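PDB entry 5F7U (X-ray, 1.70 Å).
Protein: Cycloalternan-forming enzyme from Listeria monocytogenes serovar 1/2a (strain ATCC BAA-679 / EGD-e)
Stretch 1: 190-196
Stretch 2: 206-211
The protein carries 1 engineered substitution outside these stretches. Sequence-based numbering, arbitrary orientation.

Stretch 1, residues 190-196: TTEDLSI
Stretch 2 (206-211) EVHQAD

Strands 194-196 and 206-209 run antiparallel, their N-to-C directions 157° apart and their axes 4.5 Å apart at closest approach. Register pairs Leu-194 with Gln-209, Ser-195 with His-208 and Ile-196 with Val-207, at CA-CA distances of 4.5, 4.9 and 4.8 Å. Backbone torsions are extended: phi/psi is -134/149 at Leu-194, -128/111 at Ser-195, -103/110 at Ile-196, -106/119 at Val-207 and -118/155 at His-208.

Backbone hydrogen bonds fix this register. Ser-195 and His-208 form the hydrogen-bonded pair: Ser-195 N donates to His-208 O (2.8 Å, 174° at the hydrogen), and His-208 N to Ser-195 O (2.8 Å, 148°). Ala-210 N reaches Asp-193 O at 3.1 Å with a more bent angle of 136°, carrying the pairing beyond the strands, where Ala-210 turns to -60/-27. The flanking pairs instead bring CA-H groups to carbonyls, Leu-194 CA to His-208 O at 3.4 Å and Ile-196 CA to Glu-206 O at 3.6 Å.

Apolar packing lies on the face bearing Ile-196 and Val-207. Val-207 (chi1 t) places CG1 3.7 Å from Ile-196 CD1 (chi1 m, chi2 m) and 4.1 Å from Leu-194 CD2 (m, t); the CA-to-CB bond of Leu-194 points away overall, yet its end comes nearer. On the face of Ser-195 and His-208, their CB atoms lie 4.0 Å apart. Ala-210 CB packs 3.3 Å from Glu-192 O.

Side-chain hydrogen bonds brace each stretch internally. Thr-191 OG1 (chi1 p) accepts from Asp-193 N at 3.1 Å and Leu-194 N at 3.0 Å, while Thr-191 N donates to Leu-194 O at 2.9 Å, closing the turn before the strand. His-208 (chi1 m, chi2 -107°) donates from NE2 to Glu-206 OE1 (m, t, chi3 -4°) at 2.8 Å and 161°, linking side chains two residues apart.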

# COMPACT_ATOMS: atom_id res chain seq x y z
N THR A 190 3.75 6.84 -33.44
CA THR A 190 2.37 6.44 -33.19
C THR A 190 2.25 4.94 -32.98
O THR A 190 2.82 4.15 -33.74
CB THR A 190 1.51 6.92 -34.37
OG1 THR A 190 1.61 8.35 -34.43
CG2 THR A 190 0.05 6.50 -34.23
N THR A 191 1.48 4.54 -31.97
CA THR A 191 1.01 3.16 -31.84
C THR A 191 -0.52 3.20 -31.73
O THR A 191 -1.12 4.28 -31.73
CB THR A 191 1.58 2.45 -30.59
OG1 THR A 191 1.03 3.05 -29.41
CG2 THR A 191 3.11 2.50 -30.55
N GLU A 192 -1.15 2.04 -31.61
CA GLU A 192 -2.59 2.03 -31.38
C GLU A 192 -3.00 2.69 -30.06
O GLU A 192 -4.15 3.07 -29.91
CB GLU A 192 -3.18 0.63 -31.50
CG GLU A 192 -2.53 -0.43 -30.63
CD GLU A 192 -3.02 -1.84 -30.99
OE1 GLU A 192 -3.55 -2.52 -30.11
OE2 GLU A 192 -2.88 -2.25 -32.17
N ASP A 193 -2.03 2.86 -29.14
CA ASP A 193 -2.33 3.46 -27.83
C ASP A 193 -1.73 4.84 -27.53
O ASP A 193 -2.23 5.58 -26.66
CB ASP A 193 -1.94 2.49 -26.72
CG ASP A 193 -2.70 1.17 -26.81
OD1 ASP A 193 -3.91 1.15 -27.14
OD2 ASP A 193 -2.06 0.14 -26.51
N LEU A 194 -0.66 5.19 -28.25
CA LEU A 194 0.09 6.41 -27.98
C LEU A 194 0.41 7.23 -29.23
O LEU A 194 0.57 6.68 -30.32
CB LEU A 194 1.41 6.10 -27.25
CG LEU A 194 1.36 5.57 -25.81
CD1 LEU A 194 2.73 5.04 -25.39
CD2 LEU A 194 0.86 6.64 -24.83
N SER A 195 0.47 8.55 -29.04
CA SER A 195 0.97 9.45 -30.05
C SER A 195 2.05 10.30 -29.39
O SER A 195 1.76 11.11 -28.50
CB SER A 195 -0.16 10.30 -30.63
OG SER A 195 0.37 11.20 -31.61
N ILE A 196 3.30 10.09 -29.81
CA ILE A 196 4.44 10.79 -29.23
C ILE A 196 4.87 11.89 -30.20
O ILE A 196 5.36 11.59 -31.28
CB ILE A 196 5.62 9.83 -28.93
CG1 ILE A 196 5.16 8.57 -28.17
CG2 ILE A 196 6.74 10.58 -28.17
CD1 ILE A 196 4.37 8.83 -26.89
N GLU A 206 5.96 15.69 -26.30
CA GLU A 206 4.63 15.55 -25.71
C GLU A 206 4.17 14.11 -25.87
O GLU A 206 4.25 13.55 -26.97
CB GLU A 206 3.61 16.44 -26.42
CG GLU A 206 3.88 17.93 -26.32
CD GLU A 206 2.88 18.80 -27.08
OE1 GLU A 206 1.97 18.29 -27.77
OE2 GLU A 206 3.03 20.03 -27.01
N VAL A 207 3.60 13.56 -24.80
CA VAL A 207 3.06 12.21 -24.84
C VAL A 207 1.54 12.34 -24.85
O VAL A 207 0.95 12.90 -23.94
CB VAL A 207 3.56 11.37 -23.63
CG1 VAL A 207 2.94 9.99 -23.65
CG2 VAL A 207 5.08 11.25 -23.69
N HIS A 208 0.92 11.83 -25.91
CA HIS A 208 -0.52 11.86 -26.06
C HIS A 208 -1.04 10.42 -26.13
O HIS A 208 -0.31 9.48 -26.51
CB HIS A 208 -0.92 12.56 -27.38
CG HIS A 208 -0.53 14.01 -27.46
ND1 HIS A 208 -1.46 15.02 -27.36
CD2 HIS A 208 0.67 14.61 -27.65
CE1 HIS A 208 -0.85 16.19 -27.47
NE2 HIS A 208 0.44 15.97 -27.66
N GLN A 209 -2.30 10.25 -25.76
CA GLN A 209 -3.03 9.03 -26.11
C GLN A 209 -3.21 9.05 -27.62
O GLN A 209 -3.08 10.11 -28.26
CB GLN A 209 -4.40 8.99 -25.44
CG GLN A 209 -4.33 8.65 -23.96
CD GLN A 209 -5.68 8.78 -23.26
OE1 GLN A 209 -6.63 9.33 -23.80
NE2 GLN A 209 -5.74 8.29 -22.04
N ALA A 210 -3.51 7.89 -28.20
CA ALA A 210 -3.69 7.79 -29.65
C ALA A 210 -4.81 8.67 -30.20
O ALA A 210 -4.74 9.08 -31.36
CB ALA A 210 -3.89 6.34 -30.05
N ASP A 211 -5.81 8.99 -29.38
CA ASP A 211 -6.89 9.90 -29.78
C ASP A 211 -6.55 11.40 -29.63
O ASP A 211 -7.42 12.25 -29.79
CB ASP A 211 -8.20 9.55 -29.05
CG ASP A 211 -8.21 9.96 -27.56
OD1 ASP A 211 -7.20 10.48 -27.02
OD2 ASP A 211 -9.27 9.77 -26.92